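PDB 6SLN: RagA protein from Porphyromonas gingivalis, which probably imports substrates across the outer membrane as a TonB-dependent receptor, through a beta-barrel with a plug domain. Local coordinates for residues Met432-Gly446 with Ala462-Met476. Numbering follows the deposited sequence.
Sequences MRPFSSESHQANVNG and AGVDITNTRTSSKRM. With C8E ((hydroxyethyloxy)tri(ethyloxy)octane), chain I.
Gln441 and Thr467 meet across a non-hydrogen-bonded pair of an antiparallel beta hairpin in the wall of the TonB-dependent receptor barrel. Gln441 CG lies anti to the backbone N (chi1 -170°), and a bend at chi2 turns the amide toward the partner strand; Thr467 OG1 then donates to Gln441 OE1 at 2.6 Å, in the plane of the amide carbonyl and on a lone pair. Val171 of helix 169-173 packs on both side chains, which places this face on the barrel interior. Farther along the same face, Phe435 slants across Thr471, its CE2 4.1 Å from Thr471 CB, and brings its ring edge to Ser473 CB. Near the open end of the hairpin, Arg475 CG lies over one face of the Arg433 guanidinium, offset toward its rim. The two guanidinium planes are 68° apart; Asp482 pairs with Arg433 and Glu488 with Arg475, which probably offsets their like charges. On the opposite face, His440 ND1 is hydrogen-bonded to Asn468 ND2 of the second subunit, and Asn468 ND2 to His440 ND1 of that copy, while Asn468 OD1 accepts from Arg495 of its own chain. Beside them lies a C8E ether head group, C14 3.4 Å from Ala442 CB and C19 3.9 Å from Ile466 CD1.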
# COMPACT_ATOMS: atom_id res chain seq x y z
N MET A 432 13.42 6.66 -17.51
CA MET A 432 12.25 7.39 -17.05
C MET A 432 11.20 6.48 -16.43
O MET A 432 10.23 6.97 -15.86
CB MET A 432 11.65 8.16 -18.22
CG MET A 432 12.66 9.01 -18.96
SD MET A 432 13.26 10.44 -18.00
CE MET A 432 14.92 9.91 -17.60
N ARG A 433 11.38 5.16 -16.53
CA ARG A 433 10.42 4.18 -16.01
C ARG A 433 11.16 3.08 -15.24
O ARG A 433 11.14 1.91 -15.62
CB ARG A 433 9.60 3.59 -17.16
CG ARG A 433 8.19 4.09 -17.22
CD ARG A 433 8.12 5.57 -17.47
NE ARG A 433 6.89 5.91 -18.16
CZ ARG A 433 6.57 7.15 -18.50
NH1 ARG A 433 7.39 8.16 -18.21
NH2 ARG A 433 5.42 7.39 -19.12
N PRO A 434 11.85 3.45 -14.17
CA PRO A 434 12.47 2.43 -13.32
C PRO A 434 11.42 1.53 -12.70
O PRO A 434 10.27 1.93 -12.46
CB PRO A 434 13.18 3.25 -12.24
CG PRO A 434 12.38 4.51 -12.18
CD PRO A 434 12.01 4.80 -13.61
N PHE A 435 11.83 0.30 -12.41
CA PHE A 435 10.97 -0.71 -11.81
C PHE A 435 11.85 -1.74 -11.12
O PHE A 435 12.76 -2.28 -11.75
CB PHE A 435 10.09 -1.40 -12.87
CG PHE A 435 9.28 -2.55 -12.34
CD1 PHE A 435 9.84 -3.83 -12.23
CD2 PHE A 435 7.96 -2.37 -11.97
CE1 PHE A 435 9.09 -4.91 -11.75
CE2 PHE A 435 7.20 -3.45 -11.50
CZ PHE A 435 7.78 -4.72 -11.39
N SER A 436 11.57 -2.02 -9.86
CA SER A 436 12.18 -3.15 -9.20
C SER A 436 11.09 -3.97 -8.54
O SER A 436 9.97 -3.50 -8.35
CB SER A 436 13.20 -2.75 -8.14
OG SER A 436 12.69 -1.73 -7.31
N SER A 437 11.44 -5.21 -8.21
CA SER A 437 10.59 -6.09 -7.45
C SER A 437 11.52 -6.96 -6.64
O SER A 437 12.42 -7.59 -7.19
CB SER A 437 9.69 -6.94 -8.35
OG SER A 437 9.39 -8.21 -7.76
N GLU A 438 11.35 -6.95 -5.32
CA GLU A 438 12.04 -7.89 -4.46
C GLU A 438 11.00 -8.82 -3.85
O GLU A 438 10.01 -8.36 -3.26
CB GLU A 438 12.85 -7.17 -3.37
CG GLU A 438 14.10 -6.53 -3.90
CD GLU A 438 15.36 -7.08 -3.25
OE1 GLU A 438 16.48 -6.80 -3.76
OE2 GLU A 438 15.22 -7.78 -2.22
N SER A 439 11.22 -10.11 -4.01
CA SER A 439 10.38 -11.13 -3.43
C SER A 439 11.17 -11.86 -2.36
O SER A 439 12.30 -12.30 -2.60
CB SER A 439 9.88 -12.13 -4.48
OG SER A 439 8.61 -11.75 -4.96
N HIS A 440 10.56 -12.01 -1.18
CA HIS A 440 11.14 -12.79 -0.11
C HIS A 440 10.33 -14.08 -0.03
O HIS A 440 9.20 -14.09 0.47
CB HIS A 440 11.17 -12.00 1.19
CG HIS A 440 12.04 -10.77 1.12
ND1 HIS A 440 11.70 -9.58 1.73
CD2 HIS A 440 13.21 -10.55 0.48
CE1 HIS A 440 12.63 -8.68 1.48
NE2 HIS A 440 13.56 -9.25 0.72
N GLN A 441 10.92 -15.16 -0.56
CA GLN A 441 10.32 -16.49 -0.57
C GLN A 441 10.86 -17.31 0.59
O GLN A 441 12.08 -17.40 0.77
CB GLN A 441 10.62 -17.21 -1.89
CG GLN A 441 9.84 -18.50 -2.08
CD GLN A 441 8.35 -18.24 -2.20
OE1 GLN A 441 7.93 -17.15 -2.63
NE2 GLN A 441 7.53 -19.23 -1.80
N ALA A 442 9.96 -17.90 1.36
CA ALA A 442 10.33 -18.89 2.35
C ALA A 442 9.38 -20.07 2.24
O ALA A 442 8.17 -19.89 2.04
CB ALA A 442 10.27 -18.35 3.76
N ASN A 443 9.94 -21.26 2.36
CA ASN A 443 9.21 -22.51 2.22
C ASN A 443 9.64 -23.39 3.38
O ASN A 443 10.81 -23.80 3.44
CB ASN A 443 9.49 -23.16 0.86
CG ASN A 443 9.38 -22.17 -0.30
OD1 ASN A 443 8.30 -21.61 -0.57
ND2 ASN A 443 10.48 -21.97 -1.01
N VAL A 444 8.74 -23.66 4.31
CA VAL A 444 9.10 -24.19 5.62
C VAL A 444 8.35 -25.51 5.81
O VAL A 444 7.18 -25.51 6.20
CB VAL A 444 8.79 -23.19 6.74
CG1 VAL A 444 9.33 -23.67 8.06
CG2 VAL A 444 9.40 -21.85 6.43
N ASN A 445 9.01 -26.63 5.53
CA ASN A 445 8.40 -27.95 5.55
C ASN A 445 9.00 -28.75 6.70
O ASN A 445 10.22 -28.78 6.86
CB ASN A 445 8.66 -28.69 4.24
CG ASN A 445 8.79 -27.74 3.07
OD1 ASN A 445 9.89 -27.39 2.69
ND2 ASN A 445 7.66 -27.34 2.48
N GLY A 446 8.14 -29.39 7.48
CA GLY A 446 8.59 -30.33 8.48
C GLY A 446 7.74 -31.58 8.43
O GLY A 446 6.56 -31.54 8.09
N ALA A 462 3.97 -31.10 7.18
CA ALA A 462 3.30 -29.81 7.21
C ALA A 462 4.28 -28.78 6.69
O ALA A 462 5.49 -28.87 6.93
CB ALA A 462 2.80 -29.46 8.62
N GLY A 463 3.75 -27.81 5.97
CA GLY A 463 4.58 -26.78 5.37
C GLY A 463 3.76 -25.55 5.06
O GLY A 463 2.55 -25.62 4.85
N VAL A 464 4.44 -24.41 5.03
CA VAL A 464 3.85 -23.17 4.55
C VAL A 464 4.87 -22.52 3.63
O VAL A 464 6.07 -22.49 3.94
CB VAL A 464 3.44 -22.24 5.71
CG1 VAL A 464 4.62 -21.96 6.66
CG2 VAL A 464 2.84 -20.95 5.18
N ASP A 465 4.42 -22.08 2.47
CA ASP A 465 5.23 -21.34 1.53
C ASP A 465 4.75 -19.90 1.57
O ASP A 465 3.56 -19.63 1.38
CB ASP A 465 5.09 -21.90 0.11
CG ASP A 465 5.84 -23.19 -0.06
OD1 ASP A 465 6.28 -23.76 0.96
OD2 ASP A 465 6.01 -23.64 -1.21
N ILE A 466 5.66 -18.98 1.84
CA ILE A 466 5.30 -17.58 2.02
C ILE A 466 6.02 -16.76 0.96
O ILE A 466 7.23 -16.92 0.74
CB ILE A 466 5.64 -17.10 3.44
CG1 ILE A 466 4.91 -17.97 4.46
CG2 ILE A 466 5.24 -15.64 3.62
CD1 ILE A 466 5.10 -17.51 5.91
N THR A 467 5.26 -15.91 0.29
CA THR A 467 5.82 -14.95 -0.65
C THR A 467 5.40 -13.57 -0.20
O THR A 467 4.21 -13.32 0.02
CB THR A 467 5.33 -15.20 -2.09
OG1 THR A 467 5.43 -16.59 -2.43
CG2 THR A 467 6.14 -14.37 -3.07
N ASN A 468 6.39 -12.68 -0.03
CA ASN A 468 6.15 -11.26 0.16
C ASN A 468 6.96 -10.50 -0.88
O ASN A 468 8.19 -10.65 -0.94
CB ASN A 468 6.54 -10.77 1.55
CG ASN A 468 5.56 -11.20 2.61
OD1 ASN A 468 4.44 -10.69 2.68
ND2 ASN A 468 5.99 -12.13 3.46
N THR A 469 6.28 -9.69 -1.67
CA THR A 469 6.89 -9.01 -2.80
C THR A 469 6.57 -7.54 -2.72
O THR A 469 5.41 -7.16 -2.52
CB THR A 469 6.39 -9.59 -4.11
OG1 THR A 469 6.51 -11.02 -4.05
CG2 THR A 469 7.19 -9.04 -5.28
N ARG A 470 7.59 -6.72 -2.88
CA ARG A 470 7.43 -5.29 -3.03
C ARG A 470 7.86 -4.92 -4.44
O ARG A 470 8.95 -5.31 -4.89
CB ARG A 470 8.25 -4.53 -1.98
CG ARG A 470 7.65 -4.63 -0.57
CD ARG A 470 6.43 -3.76 -0.46
NE ARG A 470 6.78 -2.36 -0.23
CZ ARG A 470 6.88 -1.44 -1.19
NH1 ARG A 470 6.65 -1.77 -2.46
NH2 ARG A 470 7.21 -0.19 -0.90
N THR A 471 7.00 -4.21 -5.14
CA THR A 471 7.38 -3.66 -6.42
C THR A 471 7.28 -2.16 -6.32
O THR A 471 6.48 -1.62 -5.54
CB THR A 471 6.51 -4.17 -7.57
OG1 THR A 471 5.16 -3.73 -7.38
CG2 THR A 471 6.56 -5.66 -7.59
N SER A 472 8.12 -1.50 -7.11
CA SER A 472 8.27 -0.06 -7.06
C SER A 472 8.37 0.42 -8.49
O SER A 472 9.12 -0.16 -9.28
CB SER A 472 9.51 0.34 -6.26
OG SER A 472 9.52 1.74 -6.14
N SER A 473 7.63 1.46 -8.81
CA SER A 473 7.57 1.93 -10.18
C SER A 473 7.46 3.45 -10.17
O SER A 473 6.73 4.02 -9.35
CB SER A 473 6.39 1.27 -10.92
OG SER A 473 5.83 2.14 -11.88
N LYS A 474 8.19 4.10 -11.08
CA LYS A 474 8.23 5.55 -11.11
C LYS A 474 8.03 6.06 -12.52
O LYS A 474 8.43 5.42 -13.50
CB LYS A 474 9.56 6.09 -10.54
CG LYS A 474 9.63 6.10 -9.02
CD LYS A 474 10.83 6.87 -8.54
CE LYS A 474 11.61 6.04 -7.56
NZ LYS A 474 12.47 6.91 -6.71
N ARG A 475 7.39 7.23 -12.61
CA ARG A 475 7.39 8.07 -13.81
C ARG A 475 8.21 9.31 -13.46
O ARG A 475 7.74 10.19 -12.73
CB ARG A 475 5.97 8.43 -14.21
CG ARG A 475 5.69 8.25 -15.66
CD ARG A 475 4.26 8.66 -16.11
NE ARG A 475 3.18 7.91 -15.45
CZ ARG A 475 2.93 6.61 -15.58
NH1 ARG A 475 3.68 5.84 -16.36
NH2 ARG A 475 1.92 6.07 -14.91
N MET A 476 9.43 9.40 -13.99
CA MET A 476 10.39 10.42 -13.55
C MET A 476 9.93 11.83 -13.92
O MET A 476 9.55 12.08 -15.07
CB MET A 476 11.77 10.13 -14.16
CG MET A 476 12.41 8.84 -13.62
SD MET A 476 12.40 8.75 -11.81
CE MET A 476 13.30 10.26 -11.48
C1 C8E I . 24.69 -15.95 -2.60
C2 C8E I . 24.35 -15.86 -1.11
C3 C8E I . 23.13 -16.70 -0.71
C4 C8E I . 22.25 -15.99 0.34
C5 C8E I . 20.77 -16.38 0.22
C6 C8E I . 20.01 -16.51 1.54
C7 C8E I . 18.50 -16.64 1.31
C8 C8E I . 17.69 -15.98 2.43
O9 C8E I . 16.39 -15.60 2.00
C10 C8E I . 15.33 -16.00 2.85
C11 C8E I . 14.10 -15.11 2.65
O12 C8E I . 13.06 -15.39 3.58
C13 C8E I . 12.10 -14.35 3.75
C14 C8E I . 10.72 -14.97 4.05
O15 C8E I . 9.76 -14.11 4.66
C16 C8E I . 9.40 -14.54 5.96
C17 C8E I . 9.14 -16.06 6.09
O18 C8E I . 9.08 -16.52 7.44
C19 C8E I . 8.58 -17.84 7.60
C20 C8E I . 8.15 -18.10 9.05
O21 C8E I . 7.88 -19.46 9.34